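Local coordinates for monosaccharide ABC transporter substrate-binding protein, CUT2 family (Bradyrhizobium sp., PDB 4YHS) that probably binds a monosaccharide or a similar small solute in the periplasm and delivers it to an ABC importer of the CUT2 family, at residues Arg86-Lys90 / Val307-Val311; Trp59-Phe65 / Thr117-Gly123; Ala24-Pro28 / Glu83-Leu87; Ala157-Val162 / Tyr319-Pro325. All coordinates share one frame; numbering follows the deposited sequence.

Contact 1: residues Arg86-Lys90 / Val307-Val311; sequences RLGVK and VDQAV
Leu87 and Val307 lie alongside each other, pointing opposite ways, the CD1 methyl of Leu87 coming to rest 3.9 Å from CG1 of Val307. The same methyl reaches CG2 of Val311, one turn further along helix 299-314, at 4.1 Å. Leu87 holds CG anti to its carbonyl carbon (chi1 -74°), which carries the branched end across to the neighbouring helix. Val89 enters the same apolar patch at a slant: its CG1 lies 4.0 Å from CG2 of Val311, while CG2 turns to CG1 of Val307. Between Leu87 and Val89 the chain leaves helix 71-87 through a Schellman motif. Gly88, at positive phi, is its C-prime residue, and Val89 N returns to Ser84 O, so both apolar side chains face the valines although one is helical and the other is not. Asp308 borders the patch. Its OD1 passes 4.1 Å from Leu87 CD1, but its polar partners lie elsewhere, with Tyr49 and Arg312 at OD2 and the backbone N of Leu52 at OD1. Between residues 86-90 and 307-311 the packing is therefore aliphatic, with no hydrogen bond across it.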
loop_
_atom_site.group_PDB
_atom_site.type_symbol
_atom_site.label_atom_id
_atom_site.label_comp_id
_atom_site.label_asym_id
_atom_site.label_seq_id
_atom_site.Cartn_x
_atom_site.Cartn_y
_atom_site.Cartn_z
ATOM N N ARG A 86 14.604 2.253 16.287
ATOM C CA ARG A 86 14.446 3.613 16.820
ATOM C C ARG A 86 13.874 3.573 18.226
ATOM O O ARG A 86 14.324 4.297 19.114
ATOM C CB ARG A 86 13.518 4.439 15.927
ATOM C CG ARG A 86 13.534 5.926 16.250
ATOM C CD ARG A 86 12.546 6.695 15.392
ATOM N NE ARG A 86 11.163 6.371 15.752
ATOM C CZ ARG A 86 10.553 6.784 16.859
ATOM N NH1 ARG A 86 9.300 6.430 17.093
ATOM N NH2 ARG A 86 11.188 7.554 17.734
ATOM N N LEU A 87 12.902 2.694 18.427
ATOM C CA LEU A 87 12.185 2.608 19.723
ATOM C C LEU A 87 12.948 1.798 20.747
ATOM O O LEU A 87 12.684 1.897 21.951
ATOM C CB LEU A 87 10.787 2.002 19.531
ATOM C CG LEU A 87 9.752 2.925 18.867
ATOM C CD1 LEU A 87 8.446 2.168 18.589
ATOM C CD2 LEU A 87 9.509 4.160 19.705
ATOM N N GLY A 88 13.922 1.020 20.290
ATOM C CA GLY A 88 14.681 0.166 21.200
ATOM C C GLY A 88 14.053 -1.189 21.497
ATOM O O GLY A 88 14.221 -1.721 22.603
ATOM N N VAL A 89 13.354 -1.777 20.529
ATOM C CA VAL A 89 12.666 -3.041 20.797
ATOM C C VAL A 89 13.255 -4.111 19.888
ATOM O O VAL A 89 14.006 -3.793 18.974
ATOM C CB VAL A 89 11.126 -2.908 20.622
ATOM C CG1 VAL A 89 10.568 -1.945 21.674
ATOM C CG2 VAL A 89 10.749 -2.476 19.201
ATOM N N LYS A 90 12.932 -5.369 20.175
ATOM C CA LYS A 90 13.489 -6.525 19.469
ATOM C C LYS A 90 12.477 -7.140 18.547
ATOM O O LYS A 90 11.479 -7.699 18.994
ATOM C CB LYS A 90 13.956 -7.614 20.444
ATOM C CG LYS A 90 14.928 -7.175 21.546
ATOM C CD LYS A 90 15.398 -8.391 22.380
ATOM C CE LYS A 90 15.339 -8.153 23.902
ATOM N NZ LYS A 90 13.969 -8.331 24.503
ATOM N N VAL A 307 4.519 -1.130 14.543
ATOM C CA VAL A 307 5.444 -1.305 15.644
ATOM C C VAL A 307 5.104 -0.334 16.769
ATOM O O VAL A 307 5.017 -0.743 17.940
ATOM C CB VAL A 307 6.906 -1.104 15.204
ATOM C CG1 VAL A 307 7.875 -1.052 16.415
ATOM C CG2 VAL A 307 7.315 -2.215 14.253
ATOM N N ASP A 308 4.906 0.941 16.432
ATOM C CA ASP A 308 4.546 1.931 17.451
ATOM C C ASP A 308 3.258 1.568 18.186
ATOM O O ASP A 308 3.179 1.645 19.418
ATOM C CB ASP A 308 4.388 3.322 16.840
ATOM C CG ASP A 308 4.176 4.398 17.905
ATOM O OD1 ASP A 308 5.040 4.516 18.792
ATOM O OD2 ASP A 308 3.153 5.119 17.877
ATOM N N GLN A 309 2.250 1.159 17.427
ATOM C CA GLN A 309 1.012 0.696 18.008
ATOM C C GLN A 309 1.242 -0.461 19.017
ATOM O O GLN A 309 0.694 -0.458 20.130
ATOM C CB GLN A 309 0.064 0.233 16.902
ATOM C CG GLN A 309 -0.713 1.342 16.169
ATOM C CD GLN A 309 -1.412 0.807 14.954
ATOM O OE1 GLN A 309 -0.934 -0.144 14.334
ATOM N NE2 GLN A 309 -2.570 1.367 14.633
ATOM N N ALA A 310 2.020 -1.462 18.612
ATOM C CA ALA A 310 2.273 -2.614 19.470
ATOM C C ALA A 310 2.880 -2.165 20.786
ATOM O O ALA A 310 2.455 -2.594 21.852
ATOM C CB ALA A 310 3.188 -3.607 18.801
ATOM N N VAL A 311 3.881 -1.298 20.699
ATOM C CA VAL A 311 4.591 -0.834 21.897
ATOM C C VAL A 311 3.626 -0.059 22.800
ATOM O O VAL A 311 3.566 -0.295 24.009
ATOM C CB VAL A 311 5.822 0.015 21.493
ATOM C CG1 VAL A 311 6.476 0.678 22.719
ATOM C CG2 VAL A 311 6.855 -0.894 20.746
#

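Contact 2: residues Trp59-Phe65 / Thr117-Gly123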
loop_
_atom_site.group_PDB
_atom_site.type_symbol
_atom_site.label_atom_id
_atom_site.label_comp_id
_atom_site.label_asym_id
_atom_site.label_seq_id
_atom_site.Cartn_x
_atom_site.Cartn_y
_atom_site.Cartn_z
ATOM N N TRP A 59 10.744 -4.684 24.376
ATOM C CA TRP A 59 9.646 -5.567 24.005
ATOM C C TRP A 59 10.058 -6.495 22.865
ATOM O O TRP A 59 10.789 -6.097 21.965
ATOM C CB TRP A 59 8.419 -4.755 23.591
ATOM C CG TRP A 59 7.932 -3.825 24.664
ATOM C CD1 TRP A 59 8.066 -2.466 24.707
ATOM C CD2 TRP A 59 7.243 -4.202 25.849
ATOM N NE1 TRP A 59 7.498 -1.968 25.853
ATOM C CE2 TRP A 59 6.994 -3.017 26.582
ATOM C CE3 TRP A 59 6.829 -5.426 26.374
ATOM C CZ2 TRP A 59 6.327 -3.022 27.789
ATOM C CZ3 TRP A 59 6.162 -5.431 27.583
ATOM C CH2 TRP A 59 5.920 -4.236 28.281
ATOM N N LYS A 60 9.623 -7.747 22.940
ATOM C CA LYS A 60 9.776 -8.682 21.826
ATOM C C LYS A 60 8.566 -8.674 20.899
ATOM O O LYS A 60 7.446 -8.926 21.339
ATOM C CB LYS A 60 9.980 -10.100 22.347
ATOM C CG LYS A 60 11.343 -10.352 22.988
ATOM C CD LYS A 60 11.583 -11.861 23.265
ATOM C CE LYS A 60 11.559 -12.758 22.008
ATOM N NZ LYS A 60 12.895 -12.905 21.346
ATOM N N LEU A 61 8.801 -8.409 19.615
ATOM C CA LEU A 61 7.729 -8.326 18.630
ATOM C C LEU A 61 7.924 -9.400 17.587
ATOM O O LEU A 61 8.944 -9.409 16.897
ATOM C CB LEU A 61 7.701 -6.969 17.915
ATOM C CG LEU A 61 7.623 -5.714 18.796
ATOM C CD1 LEU A 61 7.553 -4.473 17.937
ATOM C CD2 LEU A 61 6.453 -5.782 19.760
ATOM N N CYS A 62 6.956 -10.299 17.474
ATOM C CA CYS A 62 6.970 -11.280 16.386
ATOM C C CYS A 62 6.298 -10.630 15.191
ATOM O O CYS A 62 5.185 -10.099 15.326
ATOM C CB CYS A 62 6.260 -12.578 16.788
ATOM S SG CYS A 62 5.984 -13.683 15.393
ATOM N N VAL A 63 6.968 -10.636 14.032
ATOM C CA VAL A 63 6.406 -10.030 12.827
ATOM C C VAL A 63 6.306 -11.123 11.765
ATOM O O VAL A 63 7.311 -11.722 11.395
ATOM C CB VAL A 63 7.250 -8.841 12.306
ATOM C CG1 VAL A 63 6.510 -8.140 11.145
ATOM C CG2 VAL A 63 7.504 -7.862 13.435
ATOM N N SER A 64 5.087 -11.352 11.276
ATOM C CA SER A 64 4.791 -12.403 10.287
ATOM C C SER A 64 4.362 -11.805 8.945
ATOM O O SER A 64 3.350 -11.090 8.858
ATOM C CB SER A 64 3.702 -13.328 10.847
ATOM O OG SER A 64 3.177 -14.211 9.871
ATOM N N PHE A 65 5.182 -12.047 7.924
ATOM C CA PHE A 65 4.979 -11.517 6.581
ATOM C C PHE A 65 4.473 -12.616 5.668
ATOM O O PHE A 65 4.771 -13.799 5.892
ATOM C CB PHE A 65 6.285 -10.981 6.008
ATOM C CG PHE A 65 6.559 -9.514 6.293
ATOM C CD1 PHE A 65 5.996 -8.859 7.350
ATOM C CD2 PHE A 65 7.421 -8.806 5.448
ATOM C CE1 PHE A 65 6.290 -7.483 7.566
ATOM C CE2 PHE A 65 7.714 -7.486 5.654
ATOM C CZ PHE A 65 7.163 -6.816 6.689
ATOM N N THR A 117 6.894 -14.390 23.018
ATOM C CA THR A 117 6.865 -13.064 22.434
ATOM C C THR A 117 5.867 -12.171 23.185
ATOM O O THR A 117 4.998 -12.675 23.909
ATOM C CB THR A 117 6.494 -13.127 20.954
ATOM O OG1 THR A 117 6.779 -11.882 20.341
ATOM C CG2 THR A 117 5.024 -13.452 20.773
ATOM N N ASP A 118 5.997 -10.860 23.022
ATOM C CA ASP A 118 5.097 -9.913 23.674
ATOM C C ASP A 118 3.919 -9.458 22.822
ATOM O O ASP A 118 2.832 -9.249 23.356
ATOM C CB ASP A 118 5.896 -8.699 24.146
ATOM C CG ASP A 118 6.956 -9.072 25.149
ATOM O OD1 ASP A 118 6.682 -9.927 26.018
ATOM O OD2 ASP A 118 8.060 -8.505 25.094
ATOM N N ALA A 119 4.137 -9.304 21.515
ATOM C CA ALA A 119 3.085 -8.928 20.565
ATOM C C ALA A 119 3.378 -9.563 19.210
ATOM O O ALA A 119 4.523 -9.900 18.920
ATOM C CB ALA A 119 2.984 -7.399 20.426
ATOM N N VAL A 120 2.319 -9.726 18.413
ATOM C CA VAL A 120 2.417 -10.260 17.065
ATOM C C VAL A 120 1.872 -9.244 16.042
ATOM O O VAL A 120 0.739 -8.799 16.151
ATOM C CB VAL A 120 1.658 -11.608 16.942
ATOM C CG1 VAL A 120 1.758 -12.129 15.521
ATOM C CG2 VAL A 120 2.237 -12.643 17.921
ATOM N N ILE A 121 2.688 -8.897 15.051
ATOM C CA ILE A 121 2.306 -8.022 13.954
ATOM C C ILE A 121 2.183 -8.901 12.715
ATOM O O ILE A 121 3.102 -9.610 12.393
ATOM C CB ILE A 121 3.363 -6.897 13.780
ATOM C CG1 ILE A 121 3.379 -6.022 15.037
ATOM C CG2 ILE A 121 3.097 -6.045 12.560
ATOM C CD1 ILE A 121 4.582 -5.080 15.082
ATOM N N ILE A 122 1.031 -8.875 12.054
ATOM C CA ILE A 122 0.736 -9.811 10.962
ATOM C C ILE A 122 0.353 -9.112 9.660
ATOM O O ILE A 122 -0.574 -8.310 9.634
ATOM C CB ILE A 122 -0.438 -10.743 11.322
ATOM C CG1 ILE A 122 -0.172 -11.531 12.590
ATOM C CG2 ILE A 122 -0.722 -11.747 10.196
ATOM C CD1 ILE A 122 -1.355 -12.390 13.013
ATOM N N GLY A 123 1.052 -9.467 8.582
ATOM C CA GLY A 123 0.617 -9.181 7.231
ATOM C C GLY A 123 -0.029 -10.447 6.702
ATOM O O GLY A 123 0.659 -11.372 6.268
#
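Lys60 N donates a hydrogen bond to Asp118 OD2 at 2.8 Å, and Asp118 N answers with a bond to Lys60 O, so Asp118 is held to Lys60 by side chain and backbone alike. The carboxylate oxygen is met on its anti side, 28° out of the carboxylate plane. Asp118 also stands at the edge of the Trp59 indole, the ring and carboxylate planes 86° apart, with OD2 3.6 Å from CE3. Beyond this start the strands run parallel: Cys62 N binds Ala119 O, Ile121 N binds Cys62 O at 2.8 Å, Ser64 N binds Ile121 O, and Gly123 N closes the series on Ser64 O. These are neighbouring strands in the parallel part of the mixed sheet in one lobe of a periplasmic-binding-protein fold, linked through strand 90-95 and the helices 71-87 and 102-115. On one face, Leu61 CD2 touches Ala119 CB at 3.9 Å and its CD1 meets Ile121 CD1 at 4.2 Å; on the other, Cys62 CB lies against Val120 CG2. Cys62 SG stands anti to the backbone N (chi1 169°) and is bonded to Cys112, tying this second face to helix 102-115. From the same helix Gln105 NE2 hydrogen-bonds Ser64 OG and Gly123 O, while the Trp59 indole is held at NE1 by Glu315.

Contact 3: residues Ala24-Pro28 / Glu83-Leu87; sequences AEWYP and ESKRL
Glu83 OE1 is gripped by two donors from opposite faces of the carboxylate plane: Trp26 NE1 at 2.9 Å and, from its own helix, Arg86 NE at 3.1 Å. The indole bond is bent, 135° at the hydrogen, and reaches OE1 on the syn side, with the oxygen lying out of the ring plane. Ring and carboxylate stand 68° apart, and Glu83 OE2 sits in plane at the indole edge, 3.5 Å from CZ2. Arg86 takes the carboxylate side-on, NE to OE1 and NH1 to OE2 at 2.8 Å, a salt bridge in which both oxygens lie in the guanidinium plane but are met from above the carboxylate plane. A bend at chi3 turns the guanidinium back along the helix toward Glu83. Tyr27 covers one face of that guanidinium, placing CE1 3.7 Å above its centre; the two planes meet at 53°, so the groups are inclined and not stacked flat. A water at the guanidinium edge accepts from Arg86 NH2 at 2.8 Å, donates to Glu25 OE2 and also bonds Tyr27 OH. Further out, Arg304 of helix 299-314 makes a second salt bridge to Glu83 OE1, and Arg86 NH1 also binds Leu52 O. With two arginines and an indole N-H around it, Glu83 is probably held as the anion. The arrangement is an i to i+3 Glu-Arg pair on one side of a helix, which the N-terminal loop preceding strand 29-35 meets with an indole N-H at the carboxylate and a tyrosine CE1 over the guanidinium.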
loop_
_atom_site.group_PDB
_atom_site.type_symbol
_atom_site.label_atom_id
_atom_site.label_comp_id
_atom_site.label_asym_id
_atom_site.label_seq_id
_atom_site.Cartn_x
_atom_site.Cartn_y
_atom_site.Cartn_z
ATOM N N ALA A 24 15.811 15.234 9.796
ATOM C CA ALA A 24 14.404 15.083 10.161
ATOM C C ALA A 24 13.970 13.622 10.350
ATOM O O ALA A 24 14.336 12.750 9.579
ATOM C CB ALA A 24 13.531 15.739 9.104
ATOM N N GLU A 25 13.183 13.384 11.389
ATOM C CA GLU A 25 12.541 12.096 11.603
ATOM C C GLU A 25 11.383 11.961 10.644
ATOM O O GLU A 25 10.982 12.926 9.995
ATOM C CB GLU A 25 12.040 11.976 13.041
ATOM C CG GLU A 25 13.144 12.118 14.099
ATOM C CD GLU A 25 13.854 10.805 14.375
ATOM O OE1 GLU A 25 13.890 9.946 13.466
ATOM O OE2 GLU A 25 14.357 10.624 15.507
ATOM N N TRP A 26 10.838 10.757 10.557
ATOM C CA TRP A 26 9.766 10.470 9.647
ATOM C C TRP A 26 8.458 11.086 10.129
ATOM O O TRP A 26 7.567 11.376 9.317
ATOM C CB TRP A 26 9.608 8.968 9.465
ATOM C CG TRP A 26 9.137 8.204 10.686
ATOM C CD1 TRP A 26 9.918 7.580 11.624
ATOM C CD2 TRP A 26 7.779 7.953 11.069
ATOM N NE1 TRP A 26 9.134 6.979 12.574
ATOM C CE2 TRP A 26 7.818 7.188 12.262
ATOM C CE3 TRP A 26 6.526 8.314 10.540
ATOM C CZ2 TRP A 26 6.662 6.746 12.906
ATOM C CZ3 TRP A 26 5.385 7.901 11.202
ATOM C CH2 TRP A 26 5.463 7.115 12.374
ATOM N N TYR A 27 8.363 11.282 11.444
ATOM C CA TYR A 27 7.181 11.821 12.076
ATOM C C TYR A 27 7.334 13.331 12.383
ATOM O O TYR A 27 8.453 13.834 12.428
ATOM C CB TYR A 27 6.901 11.049 13.360
ATOM C CG TYR A 27 8.029 11.073 14.353
ATOM C CD1 TYR A 27 9.021 10.117 14.310
ATOM C CD2 TYR A 27 8.096 12.057 15.347
ATOM C CE1 TYR A 27 10.059 10.117 15.223
ATOM C CE2 TYR A 27 9.120 12.071 16.270
ATOM C CZ TYR A 27 10.105 11.093 16.207
ATOM O OH TYR A 27 11.139 11.081 17.125
ATOM N N PRO A 28 6.217 14.049 12.619
ATOM C CA PRO A 28 4.835 13.563 12.509
ATOM C C PRO A 28 4.444 13.312 11.067
ATOM O O PRO A 28 5.011 13.942 10.165
ATOM C CB PRO A 28 4.010 14.708 13.127
ATOM C CG PRO A 28 4.898 15.915 13.029
ATOM C CD PRO A 28 6.266 15.393 13.231
ATOM N N GLU A 83 11.831 1.109 12.668
ATOM C CA GLU A 83 11.067 1.639 13.799
ATOM C C GLU A 83 11.386 0.820 15.058
ATOM O O GLU A 83 11.510 1.374 16.142
ATOM C CB GLU A 83 9.569 1.659 13.503
ATOM C CG GLU A 83 8.738 2.427 14.567
ATOM C CD GLU A 83 8.971 3.928 14.510
ATOM O OE1 GLU A 83 9.880 4.405 13.786
ATOM O OE2 GLU A 83 8.227 4.638 15.187
ATOM N N SER A 84 11.560 -0.488 14.921
ATOM C CA SER A 84 11.972 -1.283 16.085
ATOM C C SER A 84 13.334 -0.810 16.640
ATOM O O SER A 84 13.501 -0.661 17.851
ATOM C CB SER A 84 12.003 -2.767 15.718
ATOM O OG SER A 84 10.698 -3.242 15.371
ATOM N N LYS A 85 14.308 -0.565 15.759
ATOM C CA LYS A 85 15.586 0.005 16.172
ATOM C C LYS A 85 15.418 1.368 16.864
ATOM O O LYS A 85 16.014 1.604 17.917
ATOM C CB LYS A 85 16.517 0.168 14.973
ATOM C CG LYS A 85 17.663 -0.831 14.906
ATOM C CD LYS A 85 18.743 -0.388 13.897
ATOM C CE LYS A 85 18.172 -0.291 12.477
ATOM N NZ LYS A 85 19.189 0.046 11.426
ATOM N N ARG A 86 14.604 2.253 16.287
ATOM C CA ARG A 86 14.446 3.613 16.820
ATOM C C ARG A 86 13.874 3.573 18.226
ATOM O O ARG A 86 14.324 4.297 19.114
ATOM C CB ARG A 86 13.518 4.439 15.927
ATOM C CG ARG A 86 13.534 5.926 16.250
ATOM C CD ARG A 86 12.546 6.695 15.392
ATOM N NE ARG A 86 11.163 6.371 15.752
ATOM C CZ ARG A 86 10.553 6.784 16.859
ATOM N NH1 ARG A 86 9.300 6.430 17.093
ATOM N NH2 ARG A 86 11.188 7.554 17.734
ATOM N N LEU A 87 12.902 2.694 18.427
ATOM C CA LEU A 87 12.185 2.608 19.723
ATOM C C LEU A 87 12.948 1.798 20.747
ATOM O O LEU A 87 12.684 1.897 21.951
ATOM C CB LEU A 87 10.787 2.002 19.531
ATOM C CG LEU A 87 9.752 2.925 18.867
ATOM C CD1 LEU A 87 8.446 2.168 18.589
ATOM C CD2 LEU A 87 9.509 4.160 19.705
HETATM O O HOH W 1 13.499 9.134 17.671
#

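Contact 4: residues Ala157-Val162 / Tyr319-Pro325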
loop_
_atom_site.group_PDB
_atom_site.type_symbol
_atom_site.label_atom_id
_atom_site.label_comp_id
_atom_site.label_asym_id
_atom_site.label_seq_id
_atom_site.Cartn_x
_atom_site.Cartn_y
_atom_site.Cartn_z
ATOM N N ALA A 157 -6.038 -6.013 17.828
ATOM C CA ALA A 157 -5.958 -4.838 18.714
ATOM C C ALA A 157 -5.899 -3.522 17.941
ATOM O O ALA A 157 -6.340 -2.492 18.452
ATOM C CB ALA A 157 -4.735 -4.954 19.662
ATOM N N ALA A 158 -5.299 -3.542 16.748
ATOM C CA ALA A 158 -5.092 -2.314 15.968
ATOM C C ALA A 158 -4.856 -2.670 14.514
ATOM O O ALA A 158 -4.358 -3.749 14.233
ATOM C CB ALA A 158 -3.903 -1.514 16.463
ATOM N N LYS A 159 -5.204 -1.733 13.623
ATOM C CA LYS A 159 -4.908 -1.838 12.199
ATOM C C LYS A 159 -3.977 -0.722 11.754
ATOM O O LYS A 159 -4.122 0.438 12.163
ATOM C CB LYS A 159 -6.193 -1.803 11.376
ATOM C CG LYS A 159 -7.160 -2.958 11.650
ATOM C CD LYS A 159 -8.469 -2.808 10.902
ATOM C CE LYS A 159 -9.388 -3.985 11.202
ATOM N NZ LYS A 159 -8.982 -5.177 10.413
ATOM N N SER A 160 -3.015 -1.095 10.917
ATOM C CA SER A 160 -2.137 -0.156 10.209
ATOM C C SER A 160 -2.209 -0.511 8.730
ATOM O O SER A 160 -1.512 -1.430 8.258
ATOM C CB SER A 160 -0.714 -0.262 10.717
ATOM O OG SER A 160 0.109 0.689 10.085
ATOM N N LEU A 161 -3.054 0.198 8.003
ATOM C CA LEU A 161 -3.302 -0.146 6.628
ATOM C C LEU A 161 -4.077 0.951 5.903
ATOM O O LEU A 161 -4.546 1.928 6.513
ATOM C CB LEU A 161 -4.075 -1.468 6.559
ATOM C CG LEU A 161 -5.196 -1.664 7.579
ATOM C CD1 LEU A 161 -6.397 -0.815 7.253
ATOM C CD2 LEU A 161 -5.592 -3.158 7.602
ATOM N N VAL A 162 -4.185 0.795 4.585
ATOM C CA VAL A 162 -4.982 1.724 3.767
ATOM C C VAL A 162 -6.003 0.959 2.941
ATOM O O VAL A 162 -6.000 -0.283 2.947
ATOM C CB VAL A 162 -4.091 2.570 2.825
ATOM C CG1 VAL A 162 -2.959 3.212 3.624
ATOM C CG2 VAL A 162 -3.524 1.721 1.670
ATOM N N TYR A 319 -3.297 4.965 22.017
ATOM C CA TYR A 319 -2.884 4.648 20.658
ATOM C C TYR A 319 -4.061 4.829 19.744
ATOM O O TYR A 319 -5.224 4.878 20.187
ATOM C CB TYR A 319 -2.337 3.234 20.545
ATOM C CG TYR A 319 -3.356 2.152 20.905
ATOM C CD1 TYR A 319 -3.685 1.909 22.228
ATOM C CD2 TYR A 319 -3.965 1.369 19.927
ATOM C CE1 TYR A 319 -4.606 0.932 22.578
ATOM C CE2 TYR A 319 -4.896 0.382 20.278
ATOM C CZ TYR A 319 -5.200 0.175 21.604
ATOM O OH TYR A 319 -6.108 -0.792 21.977
ATOM N N VAL A 320 -3.743 4.963 18.463
ATOM C CA VAL A 320 -4.756 5.130 17.449
ATOM C C VAL A 320 -5.079 3.731 16.941
ATOM O O VAL A 320 -4.184 3.024 16.516
ATOM C CB VAL A 320 -4.263 6.052 16.305
ATOM C CG1 VAL A 320 -5.328 6.136 15.251
ATOM C CG2 VAL A 320 -3.898 7.437 16.861
ATOM N N LYS A 321 -6.345 3.309 17.018
ATOM C CA LYS A 321 -6.663 1.901 16.804
ATOM C C LYS A 321 -6.745 1.479 15.339
ATOM O O LYS A 321 -6.404 0.343 14.991
ATOM C CB LYS A 321 -7.984 1.562 17.494
ATOM C CG LYS A 321 -8.378 0.107 17.469
ATOM C CD LYS A 321 -9.411 -0.171 18.581
ATOM C CE LYS A 321 -9.976 -1.582 18.457
ATOM N NZ LYS A 321 -10.737 -2.032 19.658
ATOM N N HIS A 322 -7.217 2.383 14.485
ATOM C CA HIS A 322 -7.405 2.054 13.095
ATOM C C HIS A 322 -6.943 3.253 12.242
ATOM O O HIS A 322 -7.597 4.295 12.184
ATOM C CB HIS A 322 -8.868 1.666 12.874
ATOM C CG HIS A 322 -9.202 1.221 11.490
ATOM N ND1 HIS A 322 -10.430 0.680 11.176
ATOM C CD2 HIS A 322 -8.513 1.284 10.326
ATOM C CE1 HIS A 322 -10.477 0.408 9.885
ATOM N NE2 HIS A 322 -9.331 0.774 9.343
ATOM N N VAL A 323 -5.780 3.104 11.618
ATOM C CA VAL A 323 -5.170 4.242 10.915
ATOM C C VAL A 323 -4.308 3.802 9.725
ATOM O O VAL A 323 -3.747 2.699 9.687
ATOM C CB VAL A 323 -4.325 5.112 11.929
ATOM C CG1 VAL A 323 -3.155 4.316 12.540
ATOM C CG2 VAL A 323 -3.850 6.437 11.327
ATOM N N GLY A 324 -4.247 4.682 8.737
ATOM C CA GLY A 324 -3.337 4.550 7.613
ATOM C C GLY A 324 -2.662 5.866 7.289
ATOM O O GLY A 324 -3.182 6.933 7.617
ATOM N N PRO A 325 -1.488 5.804 6.646
ATOM C CA PRO A 325 -0.933 7.042 6.105
ATOM C C PRO A 325 -1.937 7.709 5.154
ATOM O O PRO A 325 -2.714 7.030 4.498
ATOM C CB PRO A 325 0.300 6.567 5.339
ATOM C CG PRO A 325 0.683 5.304 5.993
ATOM C CD PRO A 325 -0.599 4.657 6.383
HETATM O O HOH W 2 -7.733 -2.667 20.521
HETATM O O HOH W 3 -0.837 2.838 9.132
#
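Strands 158-160 and 322-325 run side by side at 12° to one another, joined by Lys159 N to Lys321 O at 2.8 Å, Val323 N to Lys159 O and Leu161 N to Val323 O at 3.1 Å. Lys159 lays its aliphatic chain over the His322 imidazole: CD sits 3.9 Å from the ring centroid and only 6° off the normal, a CH-pi contact. The chain then bends at chi4 (-79°), and its ammonium goes on to Asp146, while His322 ND1 accepts from the backbone N of Phe38. Leu161 CD1 reaches the same imidazole near NE2. This pairing brings the strand that follows helix 299-314 into the sheet of one lobe of the periplasmic-binding-protein fold, parallel to a strand from far earlier in the chain. At the far end Val162 CG1 packs across the Pro325 ring, 3.9 Å from CD. Gly324 brings its CA to 3.1 Å from Leu161 O in a CA-H...O contact. Ala157 O lies near the plane of the Tyr319 ring, at its edge, 3.7 Å from CE2. A water donates to Val323 O, and Ser160 OG bonds Gln302 O.

In the fold
All four contacts belong to the same lobe. Contacts 1 and 3 share Arg86 and Leu87 at the end of helix 71-87, their centres about 10 Å apart: one side of that end meets helix 299-314, another the N-terminal loop. Contact 1 adjoins contact 2, since Lys90 pairs with strand 60-65 through Lys90 N to Trp59 O at 2.9 Å and Lys90 O to Leu61 N at 2.8 Å. Gln309 links it to contact 4, its NE2 reaching Val320 O at 3.0 Å. Contacts 2 and 4 lie in one sheet without touching, their centres about 15 Å apart, with strand 144-147 between. In this fold the solute probably binds in the cleft between the lobes; these contacts are packing within one lobe.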